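Local coordinates for extracellular solute-binding protein (Bordetella parapertussis, PDB 3PU5) that probably captures a small solute, perhaps a polyamine, outside the cytoplasm and hands it to a membrane transporter, as periplasmic binding proteins do, at residues A[6-11]-A[256-261]; A[27-30]-A[36-39]; A[130-135]-A[209-214]. All coordinates share one frame; numbering follows the deposited sequence.

Contact 1 (A[6-11]-A[256-261]); sequences DHIYVT and KAFMNY
Strand residues 7-11 run past residues 256-261 of helix 252-262, and the two backbones come nearest where the CA atoms of Ile8 and Phe258 stand 8.8 Å apart, a spacing that side chains alone fill. Ile8, Val10 and Phe258 do all the touching, and all three are buried. Ile8 reaches out with its end methyl: CD1 lies 3.5 Å from Phe258 CB and 3.9 Å from Phe258 CG, so it presses on the root of the aromatic side chain. Its CG1 is flanked by both the N and the C of its own backbone (chi1 62°), and from there the chain runs out extended, which carries CD1 across to the helix. Two residues on, Val10 meets the far part of the same ring. Its CG1 approaches Phe258 CE2 at 4.1 Å, while CG2 stands over one face of the ring, offset toward the rim.

Strand 7-12 opens the beta-alpha-beta unit that continues through helix 15-33 into the parallel strand 36-41, and the fold is that of a periplasmic binding protein. Helix 252-262, from much later in the chain, packs against this N-terminal unit. Phe29 of helix 15-33 meets the Phe258 ring edge-to-face, and Met244 touches Phe258 from strand 238-246. On the strand side, Val37 packs on both Ile8 and Val10. No hydrogen bond joins 6-11 to 256-261; the polar groups of the strand backbone are engaged instead by nearby backbone of the same chain, Ile8 bonding to Lys36 and Thr38, and Tyr9 to Asp61 and Val62.

Contact 2 (A[27-30]-A[36-39]); sequences EPFE and KVTL
One hydrogen bond carries the polar part of this contact: the backbone N of Val37 gives its hydrogen to Glu30 OE2 at 2.7 Å, and the bond is nearly straight, with an N-H...O angle of 176°. OE2 accepts with its anti lone pair, the one turned away from the other carboxylate oxygen. Glu30 can do this because its chain is extended beyond CG (chi2 -172°), carrying the carboxylate from the last turn of helix 15-33 across to the start of the strand. The backbones are close here, with the CA atoms of Glu30 and Lys36 5.3 Å apart.

Glu30 also lies against carbon atoms of Lys36. OE2 is 3.4 Å from Lys36 CA and 3.6 Å from Lys36 CG, so the lysine's aliphatic stem runs beside the carboxylate. The opposite charges themselves do not meet, since Lys36 NZ stays 5.0 Å from Glu30 OE2.

Apolar packing occupies the buried flank. Val37 CG2 comes up to the edge of the Phe29 ring, near its plane, 3.7 Å from CD2, and the two side chains lie roughly perpendicular to one another. The same methyl rests beside Glu30 CG. Val37 also touches Ala26 on the helix, and it sits between that helix and the two parallel strands of this beta-alpha-beta unit.

The chemistry implies a tie between the end of the helix and the start of the strand that follows it. Val37 N is satisfied by a carboxylate, and the nearby ammonium of Lys36 would, if anything, favour the charged form of Glu30.

Contact 3 (A[130-135]-A[209-214]); sequences KEFVER and IGPGWD
The Phe132 ring is met obliquely by everything that reaches it from the strand, with Ile209 CD1, Gly210 CA and Pro211 CD all lying neither squarely over a face nor at the edge. A second flat group, the guanidinium of Arg135, is approached at its edge and in its plane by Glu131 OE2, 3.0 Å from Arg135 NH1. That salt bridge joins residues one turn apart on helix 130-135 and meets the carboxylate on its anti side, 19° out of plane.

Across the contact, Phe132 does the work for the helix. CD1 lies 3.9 Å from Ile209 CD1 and CE1 lies 3.9 Å from Ile209 CG1, so the isoleucine's long branch lies along the CD1-CE1 bond of the ring while the two side chains point in opposite senses as they pass. The tip of the ring reaches the backbone: Phe132 CZ comes within 3.9 Å of Gly210 CA, and 4.2 Å of Pro211 CD. With CG anti to the backbone N (chi1 172°), the ring projects from the helix toward the strand.

Helix and strand run roughly antiparallel, at 146°, with their axes 10.2 Å apart, as when a helix packs on a sheet. Strand 209-213 pairs antiparallel with strand 111-117 in the larger sheet of this binding-protein fold. Val145 touches both Phe132 and Ile209, adding strand 145-148 to the buried cluster. On a different face of the helix Val133 packs on Phe163 and Tyr167 of helix 156-167, while Glu134 forms a salt bridge with Arg183 and Arg135 has a second carboxylate partner in Glu140.

How the contacts relate
Contacts 1 and 2 belong to one neighbourhood, their centres 8 Å apart, and each uses one strand of the parallel pair 7-12 and 36-41. Contact 1 brings in a helix from late in the sequence, whereas contact 2 lies within the beta-alpha-beta unit and closes over only five residues, the helix end and the loop after it. Contact 3 is on the opposite side of the chain's centre, with centres about 39 Å from contact 1 and 40 Å from contact 2. The buried contacts 1 and 3 are built alike, each on one helix phenylalanine against strand residues without a hydrogen bond between them. Contact 2, partly at the surface, adds a carboxylate-to-backbone bond to its apolar side.

Contact 1 (A[6-11]-A[256-261])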
ATOM      1  N   ASP A   6      11.430 -19.963  22.585  1.00 26.43           N
ATOM      2  CA  ASP A   6      11.538 -19.794  21.138  1.00 24.01           C
ATOM      3  C   ASP A   6      10.202 -19.796  20.378  1.00 21.08           C
ATOM      4  O   ASP A   6       9.898 -20.658  19.615  1.00 17.65           O
ATOM      5  CB  ASP A   6      12.467 -20.806  20.554  1.00 29.05           C
ATOM      6  CG  ASP A   6      13.819 -20.750  21.161  1.00 33.01           C
ATOM      7  OD1 ASP A   6      14.457 -19.700  21.142  1.00 28.85           O
ATOM      8  OD2 ASP A   6      14.210 -21.801  21.679  1.00 33.62           O
ATOM      9  N   HIS A   7       9.454 -18.752  20.623  1.00 19.27           N
ATOM     10  CA  HIS A   7       8.119 -18.591  20.179  1.00 17.14           C
ATOM     11  C   HIS A   7       7.908 -17.076  20.089  1.00 15.82           C
ATOM     12  O   HIS A   7       8.036 -16.415  21.073  1.00 17.05           O
ATOM     13  CB  HIS A   7       7.159 -19.246  21.178  1.00 18.67           C
ATOM     14  CG  HIS A   7       5.735 -19.289  20.741  1.00 19.09           C
ATOM     15  ND1 HIS A   7       5.290 -18.745  19.566  1.00 16.06           N
ATOM     16  CD2 HIS A   7       4.649 -19.821  21.333  1.00 15.99           C
ATOM     17  CE1 HIS A   7       3.998 -18.937  19.460  1.00 15.83           C
ATOM     18  NE2 HIS A   7       3.587 -19.587  20.520  1.00 16.18           N
ATOM     19  N   ILE A   8       7.593 -16.551  18.917  1.00 14.13           N
ATOM     20  CA  ILE A   8       7.284 -15.124  18.797  1.00 11.67           C
ATOM     21  C   ILE A   8       5.848 -14.858  18.338  1.00 13.03           C
ATOM     22  O   ILE A   8       5.222 -15.697  17.673  1.00 11.01           O
ATOM     23  CB  ILE A   8       8.291 -14.342  17.882  1.00 13.51           C
ATOM     24  CG1 ILE A   8       8.279 -14.869  16.438  1.00 13.45           C
ATOM     25  CG2 ILE A   8       9.691 -14.357  18.478  1.00 12.91           C
ATOM     26  CD1 ILE A   8       9.100 -14.003  15.457  1.00 11.78           C
ATOM     27  N   TYR A   9       5.333 -13.689  18.716  1.00 11.32           N
ATOM     28  CA  TYR A   9       3.993 -13.277  18.325  1.00 12.16           C
ATOM     29  C   TYR A   9       4.078 -12.078  17.369  1.00 11.56           C
ATOM     30  O   TYR A   9       4.755 -11.083  17.646  1.00 10.35           O
ATOM     31  CB  TYR A   9       3.126 -12.983  19.563  1.00 12.43           C
ATOM     32  CG  TYR A   9       2.832 -14.233  20.370  1.00 13.22           C
ATOM     33  CD1 TYR A   9       3.780 -14.757  21.244  1.00 13.78           C
ATOM     34  CD2 TYR A   9       1.622 -14.899  20.243  1.00 13.19           C
ATOM     35  CE1 TYR A   9       3.517 -15.915  21.983  1.00 15.83           C
ATOM     36  CE2 TYR A   9       1.351 -16.053  20.968  1.00 12.51           C
ATOM     37  CZ  TYR A   9       2.300 -16.556  21.834  1.00 13.39           C
ATOM     38  OH  TYR A   9       2.030 -17.694  22.551  1.00 14.37           O
ATOM     39  N   VAL A  10       3.415 -12.209  16.228  1.00 10.90           N
ATOM     40  CA  VAL A  10       3.484 -11.217  15.156  1.00  9.92           C
ATOM     41  C   VAL A  10       2.069 -10.828  14.763  1.00 10.69           C
ATOM     42  O   VAL A  10       1.246 -11.693  14.419  1.00  9.64           O
ATOM     43  CB  VAL A  10       4.209 -11.784  13.893  1.00 11.64           C
ATOM     44  CG1 VAL A  10       4.304 -10.705  12.785  1.00 10.35           C
ATOM     45  CG2 VAL A  10       5.603 -12.304  14.251  1.00  8.87           C
ATOM     46  N   THR A  11       1.775  -9.533  14.812  1.00  9.83           N
ATOM     47  CA  THR A  11       0.430  -9.084  14.485  1.00  9.98           C
ATOM     48  C   THR A  11       0.153  -9.301  13.009  1.00 11.71           C
ATOM     49  O   THR A  11       1.071  -9.334  12.184  1.00  9.98           O
ATOM     50  CB  THR A  11       0.212  -7.600  14.818  1.00 11.63           C
ATOM     51  OG1 THR A  11       0.981  -6.786  13.925  1.00 10.68           O
ATOM     52  CG2 THR A  11       0.616  -7.307  16.249  1.00 10.86           C
ATOM     53  N   LYS A 256      13.931  -9.621  15.235  1.00 14.48           N
ATOM     54  CA  LYS A 256      14.820  -9.130  14.179  1.00 12.68           C
ATOM     55  C   LYS A 256      15.114 -10.247  13.180  1.00 12.74           C
ATOM     56  O   LYS A 256      15.240 -10.008  11.975  1.00 12.97           O
ATOM     57  CB  LYS A 256      16.127  -8.583  14.767  1.00 12.85           C
ATOM     58  CG  LYS A 256      15.974  -7.261  15.527  1.00 16.47           C
ATOM     59  CD  LYS A 256      17.283  -6.877  16.238  1.00 17.89           C
ATOM     60  CE  LYS A 256      17.131  -5.606  17.038  1.00 18.71           C
ATOM     61  NZ  LYS A 256      18.370  -5.316  17.822  1.00 25.62           N
ATOM     62  N   ALA A 257      15.226 -11.467  13.691  1.00 12.82           N
ATOM     63  CA  ALA A 257      15.471 -12.624  12.845  1.00 12.50           C
ATOM     64  C   ALA A 257      14.274 -12.889  11.941  1.00 11.59           C
ATOM     65  O   ALA A 257      14.436 -13.146  10.743  1.00 11.05           O
ATOM     66  CB  ALA A 257      15.790 -13.844  13.690  1.00 13.99           C
ATOM     67  N   PHE A 258      13.071 -12.815  12.502  1.00 11.91           N
ATOM     68  CA  PHE A 258      11.883 -12.947  11.665  1.00 11.14           C
ATOM     69  C   PHE A 258      11.812 -11.824  10.621  1.00 10.88           C
ATOM     70  O   PHE A 258      11.545 -12.069   9.434  1.00  9.24           O
ATOM     71  CB  PHE A 258      10.589 -12.968  12.497  1.00 10.16           C
ATOM     72  CG  PHE A 258       9.353 -13.002  11.651  1.00 11.03           C
ATOM     73  CD1 PHE A 258       8.932 -14.185  11.062  1.00 11.87           C
ATOM     74  CD2 PHE A 258       8.641 -11.838  11.387  1.00 10.57           C
ATOM     75  CE1 PHE A 258       7.802 -14.210  10.237  1.00 11.70           C
ATOM     76  CE2 PHE A 258       7.506 -11.858  10.573  1.00 10.24           C
ATOM     77  CZ  PHE A 258       7.089 -13.043   9.997  1.00 11.65           C
HETATM   78  N   MSE A 259      12.036 -10.590  11.056  1.00 10.06           N
HETATM   79  CA  MSE A 259      11.963  -9.465  10.129  1.00 11.94           C
HETATM   80  C   MSE A 259      12.986  -9.642   9.009  1.00 11.56           C
HETATM   81  O   MSE A 259      12.702  -9.387   7.842  1.00 10.58           O
HETATM   82  CB  MSE A 259      12.207  -8.153  10.866  1.00 12.18           C
HETATM   83  CG  MSE A 259      12.041  -6.913  10.008  1.00 12.58           C
HETATM   84 SE   MSE A 259      12.114  -5.290  11.125  1.00 23.74          SE
HETATM   85  CE  MSE A 259      11.883  -3.956   9.707  1.00 11.86           C
ATOM     86  N   ASN A 260      14.181 -10.094   9.368  1.00 11.30           N
ATOM     87  CA  ASN A 260      15.208 -10.324   8.368  1.00 10.60           C
ATOM     88  C   ASN A 260      14.752 -11.334   7.326  1.00 11.19           C
ATOM     89  O   ASN A 260      15.009 -11.165   6.138  1.00  9.99           O
ATOM     90  CB  ASN A 260      16.488 -10.825   9.017  1.00 11.31           C
ATOM     91  CG  ASN A 260      17.615 -10.955   8.026  1.00 14.00           C
ATOM     92  OD1 ASN A 260      17.958  -9.993   7.336  1.00 14.64           O
ATOM     93  ND2 ASN A 260      18.190 -12.149   7.932  1.00 14.01           N
ATOM     94  N   TYR A 261      14.082 -12.390   7.777  1.00  9.80           N
ATOM     95  CA  TYR A 261      13.568 -13.386   6.846  1.00 10.43           C
ATOM     96  C   TYR A 261      12.436 -12.808   5.990  1.00  9.82           C
ATOM     97  O   TYR A 261      12.420 -12.986   4.776  1.00  8.71           O
ATOM     98  CB  TYR A 261      13.122 -14.677   7.557  1.00 11.14           C
ATOM     99  CG  TYR A 261      12.649 -15.713   6.563  1.00 11.75           C
ATOM    100  CD1 TYR A 261      11.299 -15.923   6.349  1.00 11.45           C
ATOM    101  CD2 TYR A 261      13.558 -16.424   5.784  1.00 12.79           C
ATOM    102  CE1 TYR A 261      10.859 -16.841   5.411  1.00 13.27           C
ATOM    103  CE2 TYR A 261      13.131 -17.343   4.847  1.00 14.40           C
ATOM    104  CZ  TYR A 261      11.780 -17.546   4.665  1.00 12.77           C
ATOM    105  OH  TYR A 261      11.335 -18.444   3.732  1.00 13.64           O
TER

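Contact 2 (A[27-30]-A[36-39])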
ATOM      1  N   GLU A  27       5.468 -19.836   8.323  1.00 14.14           N
ATOM      2  CA  GLU A  27       5.773 -21.268   8.237  1.00 16.07           C
ATOM      3  C   GLU A  27       7.206 -21.575   7.767  1.00 16.61           C
ATOM      4  O   GLU A  27       7.917 -22.334   8.423  1.00 16.54           O
ATOM      5  CB  GLU A  27       4.723 -22.016   7.408  1.00 14.67           C
ATOM      6  CG  GLU A  27       3.402 -22.241   8.153  1.00 15.95           C
ATOM      7  CD  GLU A  27       2.264 -22.701   7.240  1.00 19.64           C
ATOM      8  OE1 GLU A  27       2.518 -22.963   6.047  1.00 22.55           O
ATOM      9  OE2 GLU A  27       1.110 -22.805   7.713  1.00 23.86           O
ATOM     10  N   PRO A  28       7.643 -20.979   6.639  1.00 16.28           N
ATOM     11  CA  PRO A  28       9.030 -21.191   6.198  1.00 14.91           C
ATOM     12  C   PRO A  28      10.060 -20.778   7.243  1.00 15.97           C
ATOM     13  O   PRO A  28      11.067 -21.465   7.418  1.00 16.02           O
ATOM     14  CB  PRO A  28       9.144 -20.290   4.965  1.00 15.29           C
ATOM     15  CG  PRO A  28       7.744 -20.212   4.440  1.00 13.82           C
ATOM     16  CD  PRO A  28       6.875 -20.180   5.667  1.00 13.36           C
ATOM     17  N   PHE A  29       9.809 -19.672   7.932  1.00 14.15           N
ATOM     18  CA  PHE A  29      10.720 -19.206   8.967  1.00 14.53           C
ATOM     19  C   PHE A  29      10.821 -20.202  10.117  1.00 15.85           C
ATOM     20  O   PHE A  29      11.918 -20.484  10.602  1.00 15.51           O
ATOM     21  CB  PHE A  29      10.271 -17.854   9.514  1.00 13.33           C
ATOM     22  CG  PHE A  29      11.129 -17.347  10.639  1.00 15.63           C
ATOM     23  CD1 PHE A  29      12.397 -16.855  10.386  1.00 12.32           C
ATOM     24  CD2 PHE A  29      10.667 -17.371  11.950  1.00 13.56           C
ATOM     25  CE1 PHE A  29      13.195 -16.391  11.425  1.00 14.53           C
ATOM     26  CE2 PHE A  29      11.444 -16.908  12.981  1.00 14.66           C
ATOM     27  CZ  PHE A  29      12.715 -16.416  12.721  1.00 16.53           C
ATOM     28  N   GLU A  30       9.672 -20.705  10.567  1.00 15.98           N
ATOM     29  CA  GLU A  30       9.634 -21.696  11.636  1.00 17.47           C
ATOM     30  C   GLU A  30      10.505 -22.885  11.236  1.00 18.57           C
ATOM     31  O   GLU A  30      11.290 -23.396  12.028  1.00 17.91           O
ATOM     32  CB  GLU A  30       8.201 -22.191  11.871  1.00 16.92           C
ATOM     33  CG  GLU A  30       7.234 -21.200  12.513  1.00 19.39           C
ATOM     34  CD  GLU A  30       5.895 -21.854  12.894  1.00 22.74           C
ATOM     35  OE1 GLU A  30       5.487 -22.823  12.218  1.00 27.09           O
ATOM     36  OE2 GLU A  30       5.255 -21.415  13.878  1.00 21.90           O
ATOM     37  N   LYS A  36       8.869 -20.878  16.694  1.00 16.75           N
ATOM     38  CA  LYS A  36       7.440 -20.869  16.428  1.00 18.64           C
ATOM     39  C   LYS A  36       6.925 -19.444  16.215  1.00 14.85           C
ATOM     40  O   LYS A  36       7.359 -18.501  16.889  1.00 16.94           O
ATOM     41  CB  LYS A  36       6.666 -21.570  17.553  1.00 15.76           C
ATOM     42  CG  LYS A  36       5.163 -21.406  17.428  1.00 18.81           C
ATOM     43  CD  LYS A  36       4.401 -22.686  17.721  1.00 23.00           C
ATOM     44  CE  LYS A  36       2.925 -22.486  17.418  1.00 23.48           C
ATOM     45  NZ  LYS A  36       2.246 -23.768  17.106  1.00 35.64           N
ATOM     46  N   VAL A  37       6.013 -19.284  15.266  1.00 13.99           N
ATOM     47  CA  VAL A  37       5.411 -17.978  15.023  1.00 12.98           C
ATOM     48  C   VAL A  37       3.895 -18.068  15.144  1.00 14.21           C
ATOM     49  O   VAL A  37       3.256 -18.888  14.475  1.00 14.86           O
ATOM     50  CB  VAL A  37       5.761 -17.407  13.629  1.00 13.97           C
ATOM     51  CG1 VAL A  37       5.117 -16.017  13.457  1.00 11.83           C
ATOM     52  CG2 VAL A  37       7.268 -17.329  13.444  1.00 14.61           C
ATOM     53  N   THR A  38       3.327 -17.226  16.000  1.00 11.66           N
ATOM     54  CA  THR A  38       1.877 -17.084  16.071  1.00 11.92           C
ATOM     55  C   THR A  38       1.467 -15.757  15.451  1.00 11.84           C
ATOM     56  O   THR A  38       1.929 -14.699  15.871  1.00 11.96           O
ATOM     57  CB  THR A  38       1.364 -17.128  17.535  1.00 13.62           C
ATOM     58  OG1 THR A  38       1.577 -18.437  18.079  1.00 14.47           O
ATOM     59  CG2 THR A  38      -0.130 -16.792  17.602  1.00 12.51           C
ATOM     60  N   LEU A  39       0.604 -15.815  14.444  1.00 12.00           N
ATOM     61  CA  LEU A  39       0.051 -14.607  13.847  1.00 11.67           C
ATOM     62  C   LEU A  39      -1.226 -14.241  14.594  1.00 12.67           C
ATOM     63  O   LEU A  39      -2.142 -15.060  14.697  1.00 10.29           O
ATOM     64  CB  LEU A  39      -0.262 -14.842  12.372  1.00 12.34           C
ATOM     65  CG  LEU A  39       0.943 -15.164  11.484  1.00 15.72           C
ATOM     66  CD1 LEU A  39       0.491 -15.584  10.093  1.00 16.26           C
ATOM     67  CD2 LEU A  39       1.885 -13.969  11.406  1.00 13.56           C
TER

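Contact 3 (A[130-135]-A[209-214])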
ATOM      1  N   LYS A 130      -1.630  12.772 -15.835  1.00 11.00           N
ATOM      2  CA  LYS A 130      -1.914  14.033 -16.507  1.00 12.40           C
ATOM      3  C   LYS A 130      -2.853  13.801 -17.694  1.00 11.38           C
ATOM      4  O   LYS A 130      -3.817  14.546 -17.892  1.00 11.42           O
ATOM      5  CB  LYS A 130      -0.602  14.697 -16.954  1.00 13.31           C
ATOM      6  CG  LYS A 130      -0.775  16.037 -17.644  1.00 19.42           C
ATOM      7  CD  LYS A 130       0.583  16.690 -17.905  1.00 26.87           C
ATOM      8  CE  LYS A 130       1.290  17.044 -16.593  1.00 32.41           C
ATOM      9  NZ  LYS A 130       2.787  17.091 -16.719  1.00 40.31           N
ATOM     10  N   GLU A 131      -2.573  12.765 -18.480  1.00  9.40           N
ATOM     11  CA  GLU A 131      -3.432  12.432 -19.615  1.00 11.14           C
ATOM     12  C   GLU A 131      -4.830  12.048 -19.115  1.00 10.64           C
ATOM     13  O   GLU A 131      -5.841  12.513 -19.634  1.00 10.73           O
ATOM     14  CB  GLU A 131      -2.829  11.287 -20.422  1.00 11.76           C
ATOM     15  CG  GLU A 131      -3.634  10.936 -21.646  1.00 14.96           C
ATOM     16  CD  GLU A 131      -3.023   9.818 -22.465  1.00 16.36           C
ATOM     17  OE1 GLU A 131      -1.866   9.431 -22.190  1.00 18.17           O
ATOM     18  OE2 GLU A 131      -3.711   9.326 -23.385  1.00 19.70           O
ATOM     19  N   PHE A 132      -4.876  11.192 -18.100  1.00 10.14           N
ATOM     20  CA  PHE A 132      -6.134  10.823 -17.456  1.00  9.75           C
ATOM     21  C   PHE A 132      -6.953  12.053 -17.060  1.00  8.91           C
ATOM     22  O   PHE A 132      -8.146  12.150 -17.360  1.00  9.27           O
ATOM     23  CB  PHE A 132      -5.840   9.962 -16.221  1.00 10.15           C
ATOM     24  CG  PHE A 132      -7.046   9.690 -15.365  1.00  9.82           C
ATOM     25  CD1 PHE A 132      -8.197   9.165 -15.920  1.00  9.43           C
ATOM     26  CD2 PHE A 132      -7.019   9.951 -13.999  1.00 10.20           C
ATOM     27  CE1 PHE A 132      -9.314   8.908 -15.126  1.00  9.41           C
ATOM     28  CE2 PHE A 132      -8.132   9.696 -13.201  1.00  9.72           C
ATOM     29  CZ  PHE A 132      -9.278   9.171 -13.767  1.00  8.44           C
ATOM     30  N   VAL A 133      -6.312  12.991 -16.373  1.00  9.41           N
ATOM     31  CA  VAL A 133      -6.990  14.214 -15.946  1.00 11.83           C
ATOM     32  C   VAL A 133      -7.474  15.066 -17.128  1.00 10.99           C
ATOM     33  O   VAL A 133      -8.645  15.420 -17.213  1.00 11.58           O
ATOM     34  CB  VAL A 133      -6.088  15.080 -15.030  1.00 11.32           C
ATOM     35  CG1 VAL A 133      -6.754  16.429 -14.740  1.00 12.64           C
ATOM     36  CG2 VAL A 133      -5.770  14.341 -13.745  1.00 10.12           C
ATOM     37  N   GLU A 134      -6.570  15.385 -18.042  1.00 12.25           N
ATOM     38  CA  GLU A 134      -6.887  16.325 -19.107  1.00 11.93           C
ATOM     39  C   GLU A 134      -7.907  15.750 -20.076  1.00 12.63           C
ATOM     40  O   GLU A 134      -8.767  16.469 -20.558  1.00 13.69           O
ATOM     41  CB  GLU A 134      -5.624  16.758 -19.852  1.00 12.23           C
ATOM     42  CG  GLU A 134      -4.613  17.487 -18.985  1.00 14.62           C
ATOM     43  CD  GLU A 134      -5.177  18.727 -18.302  1.00 18.44           C
ATOM     44  OE1 GLU A 134      -6.126  19.346 -18.837  1.00 17.19           O
ATOM     45  OE2 GLU A 134      -4.662  19.088 -17.220  1.00 19.03           O
ATOM     46  N   ARG A 135      -7.814  14.454 -20.363  1.00 13.68           N
ATOM     47  CA  ARG A 135      -8.801  13.815 -21.227  1.00 12.34           C
ATOM     48  C   ARG A 135     -10.169  13.722 -20.530  1.00 12.74           C
ATOM     49  O   ARG A 135     -11.219  13.880 -21.169  1.00 10.84           O
ATOM     50  CB  ARG A 135      -8.306  12.449 -21.731  1.00 11.52           C
ATOM     51  CG  ARG A 135      -7.193  12.556 -22.785  1.00 14.60           C
ATOM     52  CD  ARG A 135      -6.707  11.186 -23.272  1.00 13.83           C
ATOM     53  NE  ARG A 135      -7.726  10.460 -24.028  1.00 19.33           N
ATOM     54  CZ  ARG A 135      -7.575   9.221 -24.496  1.00 21.82           C
ATOM     55  NH1 ARG A 135      -6.437   8.567 -24.289  1.00 23.10           N
ATOM     56  NH2 ARG A 135      -8.557   8.634 -25.174  1.00 25.28           N
ATOM     57  N   ILE A 209     -13.047   4.142 -16.801  1.00  9.43           N
ATOM     58  CA  ILE A 209     -11.692   4.441 -16.363  1.00  7.83           C
ATOM     59  C   ILE A 209     -11.700   5.122 -14.992  1.00  8.75           C
ATOM     60  O   ILE A 209     -12.666   5.781 -14.619  1.00  8.26           O
ATOM     61  CB  ILE A 209     -10.999   5.346 -17.409  1.00  9.58           C
ATOM     62  CG1 ILE A 209      -9.508   5.538 -17.107  1.00  9.13           C
ATOM     63  CG2 ILE A 209     -11.723   6.696 -17.538  1.00  8.71           C
ATOM     64  CD1 ILE A 209      -8.739   6.103 -18.284  1.00  6.93           C
ATOM     65  N   GLY A 210     -10.620   4.958 -14.243  1.00  8.61           N
ATOM     66  CA  GLY A 210     -10.486   5.591 -12.949  1.00  8.61           C
ATOM     67  C   GLY A 210      -9.334   4.939 -12.219  1.00  8.91           C
ATOM     68  O   GLY A 210      -8.737   3.998 -12.740  1.00  8.75           O
ATOM     69  N   PRO A 211      -8.999   5.441 -11.019  1.00  9.52           N
ATOM     70  CA  PRO A 211      -7.879   4.859 -10.267  1.00 10.35           C
ATOM     71  C   PRO A 211      -8.184   3.436  -9.795  1.00  9.92           C
ATOM     72  O   PRO A 211      -9.313   3.151  -9.393  1.00  8.46           O
ATOM     73  CB  PRO A 211      -7.717   5.812  -9.074  1.00 11.01           C
ATOM     74  CG  PRO A 211      -8.366   7.125  -9.537  1.00  9.36           C
ATOM     75  CD  PRO A 211      -9.529   6.655 -10.374  1.00  9.14           C
ATOM     76  N   GLY A 212      -7.183   2.561  -9.860  1.00  9.58           N
ATOM     77  CA  GLY A 212      -7.340   1.178  -9.459  1.00  8.76           C
ATOM     78  C   GLY A 212      -6.009   0.571  -9.048  1.00 10.40           C
ATOM     79  O   GLY A 212      -4.937   1.107  -9.365  1.00 10.55           O
ATOM     80  N   TRP A 213      -6.076  -0.557  -8.350  1.00  8.48           N
ATOM     81  CA  TRP A 213      -4.879  -1.199  -7.820  1.00  8.97           C
ATOM     82  C   TRP A 213      -4.270  -2.157  -8.827  1.00  9.87           C
ATOM     83  O   TRP A 213      -4.990  -2.830  -9.571  1.00  8.81           O
ATOM     84  CB  TRP A 213      -5.191  -1.888  -6.483  1.00  9.17           C
ATOM     85  CG  TRP A 213      -5.321  -0.859  -5.405  1.00 10.44           C
ATOM     86  CD1 TRP A 213      -4.345  -0.446  -4.548  1.00 10.07           C
ATOM     87  CD2 TRP A 213      -6.471  -0.052  -5.125  1.00  9.72           C
ATOM     88  NE1 TRP A 213      -4.819   0.553  -3.736  1.00  9.96           N
ATOM     89  CE2 TRP A 213      -6.125   0.814  -4.070  1.00 10.18           C
ATOM     90  CE3 TRP A 213      -7.767   0.011  -5.654  1.00 10.74           C
ATOM     91  CZ2 TRP A 213      -7.020   1.736  -3.537  1.00  9.68           C
ATOM     92  CZ3 TRP A 213      -8.665   0.932  -5.117  1.00 10.50           C
ATOM     93  CH2 TRP A 213      -8.282   1.782  -4.070  1.00 11.48           C
ATOM     94  N   ASP A 214      -2.944  -2.203  -8.869  1.00  9.58           N
ATOM     95  CA  ASP A 214      -2.275  -3.065  -9.841  1.00  9.81           C
ATOM     96  C   ASP A 214      -2.670  -4.531  -9.673  1.00 10.50           C
ATOM     97  O   ASP A 214      -3.177  -5.141 -10.610  1.00 10.56           O
ATOM     98  CB  ASP A 214      -0.744  -2.877  -9.864  1.00  8.50           C
ATOM     99  CG  ASP A 214      -0.077  -3.104  -8.502  1.00  9.32           C
ATOM    100  OD1 ASP A 214      -0.711  -2.919  -7.434  1.00 11.87           O
ATOM    101  OD2 ASP A 214       1.115  -3.459  -8.504  1.00  9.97           O
TER